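Local coordinates for tryptophan synthase alpha chain (Aquifex aeolicus, PDB 2EKC), which probably cleaves indoleglycerol phosphate to indole and glyceraldehyde 3-phosphate, the alpha-subunit half of the last step of tryptophan biosynthesis, at residues A[28-33]-A[81-86]; A[196-201]-A[207-212]; A[219-224]-A[229-234]. All blocks are in the same frame, centred on the assembly; numbering follows the deposited sequence. Where two conformers were deposited one is given.

Interaction 1 (A[28-33]-A[81-86]); sequences PDYETS and VLELSE
In the outer helical layer of this TIM barrel, Tyr30 at the start of helix 30-42 reaches across to Leu84 in the middle of helix 78-91. The CA atoms nearest each other, those of Tyr30 and Leu84, are 8.9 Å apart, so side chains have to bridge the gap, though the Tyr30 hydroxyl reaches as far as the Leu84 backbone. Tyr30 spans this distance because its CG lies anti to the backbone N (chi1 -171°), which extends the ring towards the second helix. Its OH ends 3.4 Å from Leu84 CB and equally close to Leu84 CA, a van der Waals contact with no hydrogen bond across the segments. Behind the hydroxyl, Tyr30 CZ lies 4.1 Å from Leu84 CB, and the two side chains run past each other in opposite directions. The aliphatic CG of Glu83 adds a looser touch at the hydroxyl. Leu84 CD1 lies 4.1 Å from Ser33 OG and also near Tyr30 CE1.

The first turn that carries Tyr30 is fixed by its own polar bonds. Asp29 is the N-cap: its OD1 accepts from Thr32 N at 2.7 Å in a nearly straight bond (173°), while OD2 takes the Thr32 OG1 hydroxyl at 2.7 Å, so both carboxylate oxygens are engaged. Ser33 OG donates back to Tyr30 O at 2.7 Å and is also bonded to Gly26 N, which accounts for this buried hydroxyl beside a leucine methyl.

Leu84 also packs on Leu34 and Phe37 further along helix 30-42, so the contact with Tyr30 and Ser33 is the N-terminal end of a longer helix-helix seam. From the same helix as Leu84, Val81 and Ser85 rest on Ile50 of strand 47-51, with Leu99 and Phe97 of strand 97-100 beside them.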
loop_
_atom_site.group_PDB
_atom_site.type_symbol
_atom_site.label_atom_id
_atom_site.label_comp_id
_atom_site.label_asym_id
_atom_site.label_seq_id
_atom_site.Cartn_x
_atom_site.Cartn_y
_atom_site.Cartn_z
ATOM N N PRO A 28 6.196 -11.755 12.292
ATOM C CA PRO A 28 7.127 -12.882 12.397
ATOM C C PRO A 28 6.421 -14.240 12.383
ATOM O O PRO A 28 7.069 -15.280 12.268
ATOM C CB PRO A 28 7.855 -12.601 13.709
ATOM C CG PRO A 28 6.810 -11.918 14.526
ATOM C CD PRO A 28 6.209 -10.958 13.532
ATOM N N ASP A 29 5.096 -14.205 12.506
ATOM C CA ASP A 29 4.232 -15.389 12.479
ATOM C C ASP A 29 2.817 -14.865 12.252
ATOM O O ASP A 29 2.561 -13.681 12.467
ATOM C CB ASP A 29 4.327 -16.185 13.791
ATOM C CG ASP A 29 3.929 -15.370 15.012
ATOM O OD1 ASP A 29 2.724 -15.119 15.205
ATOM O OD2 ASP A 29 4.829 -14.977 15.779
ATOM N N TYR A 30 1.902 -15.720 11.802
ATOM C CA TYR A 30 0.538 -15.266 11.526
ATOM C C TYR A 30 -0.111 -14.511 12.682
ATOM O O TYR A 30 -0.551 -13.377 12.508
ATOM C CB TYR A 30 -0.372 -16.436 11.129
ATOM C CG TYR A 30 -1.730 -15.974 10.631
ATOM C CD1 TYR A 30 -1.918 -15.610 9.298
ATOM C CD2 TYR A 30 -2.810 -15.853 11.504
ATOM C CE1 TYR A 30 -3.152 -15.134 8.846
ATOM C CE2 TYR A 30 -4.048 -15.374 11.065
ATOM C CZ TYR A 30 -4.209 -15.017 9.735
ATOM O OH TYR A 30 -5.422 -14.535 9.299
ATOM N N GLU A 31 -0.172 -15.139 13.855
ATOM C CA GLU A 31 -0.790 -14.518 15.029
ATOM C C GLU A 31 -0.234 -13.127 15.342
ATOM O O GLU A 31 -0.993 -12.172 15.506
ATOM C CB GLU A 31 -0.627 -15.419 16.255
ATOM C CG GLU A 31 -1.256 -14.843 17.519
ATOM C CD GLU A 31 -1.159 -15.781 18.716
ATOM O OE1 GLU A 31 -0.032 -16.198 19.061
ATOM O OE2 GLU A 31 -2.214 -16.094 19.314
ATOM N N THR A 32 1.088 -13.018 15.424
ATOM C CA THR A 32 1.727 -11.740 15.710
ATOM C C THR A 32 1.412 -10.703 14.631
ATOM O O THR A 32 1.137 -9.548 14.943
ATOM C CB THR A 32 3.253 -11.901 15.827
ATOM O OG1 THR A 32 3.557 -12.865 16.841
ATOM C CG2 THR A 32 3.908 -10.570 16.185
ATOM N N SER A 33 1.439 -11.114 13.364
ATOM C CA SER A 33 1.147 -10.183 12.277
ATOM C C SER A 33 -0.291 -9.680 12.355
ATOM O O SER A 33 -0.575 -8.525 12.042
ATOM C CB SER A 33 1.407 -10.835 10.906
ATOM O OG SER A 33 0.402 -11.768 10.540
ATOM N N VAL A 81 -3.562 -15.062 3.390
ATOM C CA VAL A 81 -3.568 -13.622 3.193
ATOM C C VAL A 81 -4.993 -13.098 3.112
ATOM O O VAL A 81 -5.325 -12.092 3.738
ATOM C CB VAL A 81 -2.825 -13.223 1.896
ATOM C CG1 VAL A 81 -3.015 -11.730 1.629
ATOM C CG2 VAL A 81 -1.335 -13.547 2.030
ATOM N N LEU A 82 -5.839 -13.778 2.340
ATOM C CA LEU A 82 -7.222 -13.341 2.192
ATOM C C LEU A 82 -8.052 -13.579 3.452
ATOM O O LEU A 82 -9.010 -12.853 3.706
ATOM C CB LEU A 82 -7.873 -14.020 0.982
ATOM C CG LEU A 82 -7.264 -13.645 -0.379
ATOM C CD1 LEU A 82 -8.105 -14.244 -1.490
ATOM C CD2 LEU A 82 -7.205 -12.125 -0.528
ATOM N N GLU A 83 -7.691 -14.596 4.231
ATOM C CA GLU A 83 -8.405 -14.881 5.475
ATOM C C GLU A 83 -8.173 -13.707 6.425
ATOM O O GLU A 83 -9.088 -13.271 7.126
ATOM C CB GLU A 83 -7.890 -16.178 6.109
ATOM C CG GLU A 83 -8.432 -16.461 7.512
ATOM C CD GLU A 83 -9.926 -16.755 7.538
ATOM O OE1 GLU A 83 -10.723 -15.890 7.116
ATOM O OE2 GLU A 83 -10.305 -17.856 7.990
ATOM N N LEU A 84 -6.945 -13.196 6.437
ATOM C CA LEU A 84 -6.592 -12.062 7.288
ATOM C C LEU A 84 -7.337 -10.813 6.819
ATOM O O LEU A 84 -7.818 -10.032 7.632
ATOM C CB LEU A 84 -5.072 -11.824 7.261
ATOM C CG LEU A 84 -4.527 -10.648 8.088
ATOM C CD1 LEU A 84 -3.117 -10.959 8.561
ATOM C CD2 LEU A 84 -4.556 -9.371 7.258
ATOM N N SER A 85 -7.428 -10.626 5.506
ATOM C CA SER A 85 -8.147 -9.478 4.951
ATOM C C SER A 85 -9.616 -9.559 5.378
ATOM O O SER A 85 -10.189 -8.583 5.861
ATOM C CB SER A 85 -8.063 -9.476 3.418
ATOM O OG SER A 85 -8.943 -8.508 2.854
ATOM N N GLU A 86 -10.221 -10.727 5.199
ATOM C CA GLU A 86 -11.621 -10.905 5.570
ATOM C C GLU A 86 -11.825 -10.632 7.065
ATOM O O GLU A 86 -12.789 -9.978 7.462
ATOM C CB GLU A 86 -12.083 -12.324 5.224
ATOM C CG GLU A 86 -13.521 -12.624 5.637
ATOM C CD GLU A 86 -13.940 -14.047 5.315
ATOM O OE1 GLU A 86 -14.139 -14.357 4.120
ATOM O OE2 GLU A 86 -14.060 -14.859 6.258
#

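Interaction 2 (A[196-201]-A[207-212])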
loop_
_atom_site.group_PDB
_atom_site.type_symbol
_atom_site.label_atom_id
_atom_site.label_comp_id
_atom_site.label_asym_id
_atom_site.label_seq_id
_atom_site.Cartn_x
_atom_site.Cartn_y
_atom_site.Cartn_z
ATOM N N LYS A 196 9.192 18.107 -6.653
ATOM C CA LYS A 196 9.043 18.783 -7.934
ATOM C C LYS A 196 8.275 17.911 -8.923
ATOM O O LYS A 196 7.489 18.413 -9.724
ATOM C CB LYS A 196 10.415 19.137 -8.512
ATOM C CG LYS A 196 11.088 20.331 -7.835
ATOM C CD LYS A 196 10.320 21.627 -8.114
ATOM C CE LYS A 196 11.042 22.835 -7.538
ATOM N NZ LYS A 196 10.312 24.108 -7.800
ATOM N N LYS A 197 8.503 16.606 -8.866
ATOM C CA LYS A 197 7.816 15.693 -9.765
ATOM C C LYS A 197 6.324 15.691 -9.460
ATOM O O LYS A 197 5.494 15.658 -10.370
ATOM C CB LYS A 197 8.368 14.275 -9.615
ATOM C CG LYS A 197 7.740 13.267 -10.564
ATOM C CD LYS A 197 8.524 13.128 -11.856
ATOM C CE LYS A 197 8.565 14.411 -12.650
ATOM N NZ LYS A 197 9.481 14.305 -13.822
ATOM N N VAL A 198 5.982 15.725 -8.177
ATOM C CA VAL A 198 4.581 15.727 -7.783
ATOM C C VAL A 198 3.896 17.006 -8.242
ATOM O O VAL A 198 2.730 16.983 -8.647
ATOM C CB VAL A 198 4.422 15.587 -6.256
ATOM C CG1 VAL A 198 2.961 15.760 -5.869
ATOM C CG2 VAL A 198 4.920 14.213 -5.812
ATOM N N GLU A 199 4.618 18.120 -8.186
ATOM C CA GLU A 199 4.053 19.389 -8.617
ATOM C C GLU A 199 3.688 19.276 -10.096
ATOM O O GLU A 199 2.640 19.765 -10.518
ATOM C CB GLU A 199 5.052 20.526 -8.365
ATOM C CG GLU A 199 5.576 20.530 -6.927
ATOM C CD GLU A 199 6.337 21.788 -6.555
ATOM O OE1 GLU A 199 7.056 22.337 -7.417
ATOM O OE2 GLU A 199 6.226 22.219 -5.386
ATOM N N GLU A 200 4.548 18.626 -10.881
ATOM C CA GLU A 200 4.268 18.420 -12.303
ATOM C C GLU A 200 3.012 17.570 -12.398
ATOM O O GLU A 200 2.099 17.857 -13.174
ATOM C CB GLU A 200 5.409 17.666 -12.990
ATOM C CG GLU A 200 6.571 18.521 -13.447
ATOM C CD GLU A 200 7.548 17.736 -14.307
ATOM O OE1 GLU A 200 8.324 16.934 -13.749
ATOM O OE2 GLU A 200 7.526 17.913 -15.546
ATOM N N TYR A 201 2.991 16.507 -11.601
ATOM C CA TYR A 201 1.865 15.584 -11.557
ATOM C C TYR A 201 0.576 16.360 -11.289
ATOM O O TYR A 201 -0.444 16.119 -11.934
ATOM C CB TYR A 201 2.100 14.546 -10.454
ATOM C CG TYR A 201 0.916 13.661 -10.130
ATOM C CD1 TYR A 201 0.661 12.496 -10.856
ATOM C CD2 TYR A 201 0.065 13.977 -9.074
ATOM C CE1 TYR A 201 -0.417 11.662 -10.528
ATOM C CE2 TYR A 201 -1.009 13.155 -8.738
ATOM C CZ TYR A 201 -1.243 12.001 -9.463
ATOM O OH TYR A 201 -2.287 11.182 -9.102
ATOM N N LYS A 207 -6.013 13.123 -9.398
ATOM C CA LYS A 207 -6.158 11.990 -8.489
ATOM C C LYS A 207 -5.137 12.044 -7.350
ATOM O O LYS A 207 -3.988 12.429 -7.552
ATOM C CB LYS A 207 -6.016 10.676 -9.260
ATOM C CG LYS A 207 -6.965 10.558 -10.449
ATOM C CD LYS A 207 -7.068 9.122 -10.929
ATOM C CE LYS A 207 -8.063 8.986 -12.075
ATOM N NZ LYS A 207 -7.536 9.554 -13.342
ATOM N N PRO A 208 -5.552 11.665 -6.132
ATOM C CA PRO A 208 -4.634 11.688 -4.989
ATOM C C PRO A 208 -3.362 10.883 -5.222
ATOM O O PRO A 208 -3.358 9.898 -5.968
ATOM C CB PRO A 208 -5.483 11.133 -3.843
ATOM C CG PRO A 208 -6.521 10.296 -4.541
ATOM C CD PRO A 208 -6.871 11.139 -5.736
ATOM N N VAL A 209 -2.279 11.314 -4.589
ATOM C CA VAL A 209 -1.007 10.632 -4.735
ATOM C C VAL A 209 -0.352 10.423 -3.381
ATOM O O VAL A 209 -0.322 11.333 -2.555
ATOM C CB VAL A 209 -0.044 11.431 -5.661
ATOM C CG1 VAL A 209 0.138 12.855 -5.142
ATOM C CG2 VAL A 209 1.306 10.726 -5.748
ATOM N N VAL A 210 0.141 9.209 -3.145
ATOM C CA VAL A 210 0.825 8.893 -1.900
ATOM C C VAL A 210 2.296 8.653 -2.234
ATOM O O VAL A 210 2.625 8.154 -3.314
ATOM C CB VAL A 210 0.221 7.639 -1.196
ATOM C CG1 VAL A 210 -1.213 7.925 -0.768
ATOM C CG2 VAL A 210 0.269 6.437 -2.114
ATOM N N VAL A 211 3.175 9.026 -1.315
ATOM C CA VAL A 211 4.610 8.881 -1.525
ATOM C C VAL A 211 5.226 7.985 -0.460
ATOM O O VAL A 211 4.957 8.144 0.730
ATOM C CB VAL A 211 5.293 10.266 -1.499
ATOM C CG1 VAL A 211 6.804 10.121 -1.541
ATOM C CG2 VAL A 211 4.806 11.089 -2.681
ATOM N N GLY A 212 6.060 7.048 -0.894
ATOM C CA GLY A 212 6.681 6.140 0.049
ATOM C C GLY A 212 8.190 6.033 -0.039
ATOM O O GLY A 212 8.839 6.726 -0.825
#
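Tyr201 of helix 192-204 lies over the start of strand 209-212 and meets both Lys207 and Val209. Here a barrel helix packs on the strand that follows it, their short-segment axes 11.0 Å apart and nearly antiparallel (166°). A chi1 of 170° swings the Tyr201 ring away from the main-chain nitrogen, towards the loop that leads into the strand. Tyr201 OH donates to Lys207 O at 2.6 Å, and that oxygen sits in the plane of the ring, at its edge. Seen from the carbonyl the approach is less regular, for the hydroxyl stands 49° out of the carbonyl plane and so does not lie on a lone pair. Tyr201 CE2 rests 3.7 Å from Val209 CB.

Val209 holds CG1 between its backbone N and carbonyl carbon. That branch thereby touches the tyrosine ring and also meets Val198 CG1, 4.1 Å from Val209 CG1, the two valines crossing at a slant. The other methyl of Val198, CG2, makes a wider contact of 4.4 Å with Val211 CG2. Beyond its carbonyl, Lys207 brings CB to 3.8 Å from Tyr201 OH; the chain then leads away and its NZ bonds to Cys167 O.

Phe176 meets the tyrosine ring edge-to-face. The buried phenol oxygen has two polar partners, Lys207 O and Thr174 OG1, in an otherwise apolar interface, so its burial need not cost unmet hydrogen bonding.

Interaction 3 (A[219-224]-A[229-234])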
loop_
_atom_site.group_PDB
_atom_site.type_symbol
_atom_site.label_atom_id
_atom_site.label_comp_id
_atom_site.label_asym_id
_atom_site.label_seq_id
_atom_site.Cartn_x
_atom_site.Cartn_y
_atom_site.Cartn_z
ATOM N N GLU A 219 8.542 13.693 11.571
ATOM C CA GLU A 219 9.063 14.776 10.742
ATOM C C GLU A 219 8.964 14.421 9.265
ATOM O O GLU A 219 8.669 15.279 8.432
ATOM C CB GLU A 219 10.528 15.062 11.091
ATOM C CG GLU A 219 10.740 15.847 12.381
ATOM C CD GLU A 219 10.089 15.198 13.591
ATOM O OE1 GLU A 219 10.336 13.996 13.831
ATOM O OE2 GLU A 219 9.335 15.897 14.306
ATOM N N HIS A 220 9.225 13.156 8.946
ATOM C CA HIS A 220 9.170 12.687 7.565
ATOM C C HIS A 220 7.746 12.801 7.036
ATOM O O HIS A 220 7.521 13.277 5.923
ATOM C CB HIS A 220 9.622 11.225 7.469
ATOM C CG HIS A 220 10.989 10.967 8.021
ATOM N ND1 HIS A 220 11.553 9.710 8.042
ATOM C CD2 HIS A 220 11.903 11.798 8.577
ATOM C CE1 HIS A 220 12.755 9.777 8.587
ATOM N NE2 HIS A 220 12.991 11.033 8.920
ATOM N N ALA A 221 6.788 12.354 7.842
ATOM C CA ALA A 221 5.381 12.402 7.465
ATOM C C ALA A 221 4.949 13.839 7.212
ATOM O O ALA A 221 4.311 14.136 6.208
ATOM C CB ALA A 221 4.527 11.785 8.565
ATOM N N ARG A 222 5.301 14.727 8.137
ATOM C CA ARG A 222 4.961 16.143 8.023
ATOM C C ARG A 222 5.535 16.739 6.737
ATOM O O ARG A 222 4.830 17.418 5.994
ATOM C CB ARG A 222 5.498 16.900 9.244
ATOM C CG ARG A 222 5.295 18.411 9.182
ATOM C CD ARG A 222 3.819 18.783 9.143
ATOM N NE ARG A 222 3.149 18.530 10.416
ATOM C CZ ARG A 222 1.837 18.638 10.602
ATOM N NH1 ARG A 222 1.049 18.995 9.595
ATOM N NH2 ARG A 222 1.311 18.392 11.792
ATOM N N GLU A 223 6.812 16.476 6.475
ATOM C CA GLU A 223 7.471 16.995 5.281
ATOM C C GLU A 223 6.871 16.467 3.977
ATOM O O GLU A 223 6.552 17.244 3.076
ATOM C CB GLU A 223 8.965 16.672 5.326
ATOM C CG GLU A 223 9.671 17.259 6.538
ATOM C CD GLU A 223 11.154 16.935 6.572
ATOM O OE1 GLU A 223 11.506 15.734 6.614
ATOM O OE2 GLU A 223 11.966 17.885 6.560
ATOM N N ILE A 224 6.728 15.151 3.866
ATOM C CA ILE A 224 6.163 14.565 2.654
ATOM C C ILE A 224 4.688 14.926 2.527
ATOM O O ILE A 224 4.205 15.235 1.438
ATOM C CB ILE A 224 6.298 13.037 2.660
ATOM C CG1 ILE A 224 7.779 12.659 2.710
ATOM C CG2 ILE A 224 5.636 12.454 1.417
ATOM C CD1 ILE A 224 8.030 11.192 2.899
ATOM N N ASP A 229 -0.685 13.653 -0.876
ATOM C CA ASP A 229 -1.976 13.469 -0.222
ATOM C C ASP A 229 -1.867 12.387 0.844
ATOM O O ASP A 229 -2.804 12.143 1.609
ATOM C CB ASP A 229 -3.030 13.098 -1.257
ATOM C CG ASP A 229 -3.152 14.143 -2.344
ATOM O OD1 ASP A 229 -3.496 15.291 -2.007
ATOM O OD2 ASP A 229 -2.889 13.825 -3.525
ATOM N N GLY A 230 -0.705 11.746 0.898
ATOM C CA GLY A 230 -0.483 10.708 1.884
ATOM C C GLY A 230 0.926 10.153 1.846
ATOM O O GLY A 230 1.678 10.383 0.893
ATOM N N VAL A 231 1.288 9.423 2.895
ATOM C CA VAL A 231 2.610 8.820 2.979
ATOM C C VAL A 231 2.491 7.335 3.295
ATOM O O VAL A 231 1.585 6.907 4.014
ATOM C CB VAL A 231 3.469 9.498 4.062
ATOM C CG1 VAL A 231 3.603 10.981 3.757
ATOM C CG2 VAL A 231 2.850 9.289 5.426
ATOM N N VAL A 232 3.415 6.557 2.748
ATOM C CA VAL A 232 3.431 5.120 2.956
ATOM C C VAL A 232 4.591 4.754 3.873
ATOM O O VAL A 232 5.730 5.165 3.639
ATOM C CB VAL A 232 3.599 4.379 1.613
ATOM C CG1 VAL A 232 3.477 2.878 1.826
ATOM C CG2 VAL A 232 2.558 4.879 0.618
ATOM N N VAL A 233 4.289 3.998 4.925
ATOM C CA VAL A 233 5.302 3.556 5.883
ATOM C C VAL A 233 5.237 2.036 5.929
ATOM O O VAL A 233 4.158 1.468 6.061
ATOM C CB VAL A 233 5.016 4.112 7.291
ATOM C CG1 VAL A 233 6.113 3.690 8.259
ATOM C CG2 VAL A 233 4.905 5.631 7.225
ATOM N N GLY A 234 6.389 1.385 5.813
ATOM C CA GLY A 234 6.420 -0.066 5.833
ATOM C C GLY A 234 7.561 -0.661 6.642
ATOM O O GLY A 234 7.327 -1.267 7.687
#
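Asp229 OD2 takes a hydrogen bond from Val209 N and a salt bridge from Arg202 NH1, and so anchors the entry to strand 230-233, where Val231 meets Ile224 and Ala221 of the preceding helix. No hydrogen bond crosses between 219-224 and 229-234, and the contact is made mostly by apolar carbons. Ile224 CG2, anti to its own main-chain nitrogen, presses against Val231 CG1 at 3.4 Å, tighter than usual for two methyls. Ile224 CB follows at 3.6 Å from the same Val231 CG1, so one valine branch takes both approaches. The other branch, Val231 CG2, faces Ala221 CB at 4.3 Å.

This is the return half of a beta-alpha-beta crossover, strand 209-212 to helix 218-225 to strand 230-233, in the (beta/alpha)8 barrel. Helix and strand axes come within 8.2 Å and their directions differ by 146°, roughly antiparallel. Ala221 marks the nearest backbone approach, 6.4 Å between its CA and that of Val231, which a methyl side chain can accommodate. Ile224 also packs on Val211 of the first strand, thus touching both strands of the unit. Backbone bonds from Val231 to Ala18 and Val20 join this last strand to the first and close the barrel.

How the interactions relate
Interactions 2 and 3 both hold barrel helices onto strands and are buried, whereas interaction 1 joins two outer helices and is only partly buried, with exposed Glu83 at its margin. The centres of 2 and 3 are 12 Å apart and the two touch, while that of interaction 1 lies 31 Å from interaction 2, across the chain's centre, and 25 Å from interaction 3. Strand 209-212 of interaction 2 is the sheet neighbour of strand 230-233 of interaction 3, Val211 N bonding to Gly230 O, and Ile224 also reaches Val211. Interaction 2 alone has a hydrogen bond between its segments; interaction 3 relies on aliphatic side chains, Ile224 and Val231 with Ala221; interaction 1 sets a tyrosine hydroxyl against leucine carbons.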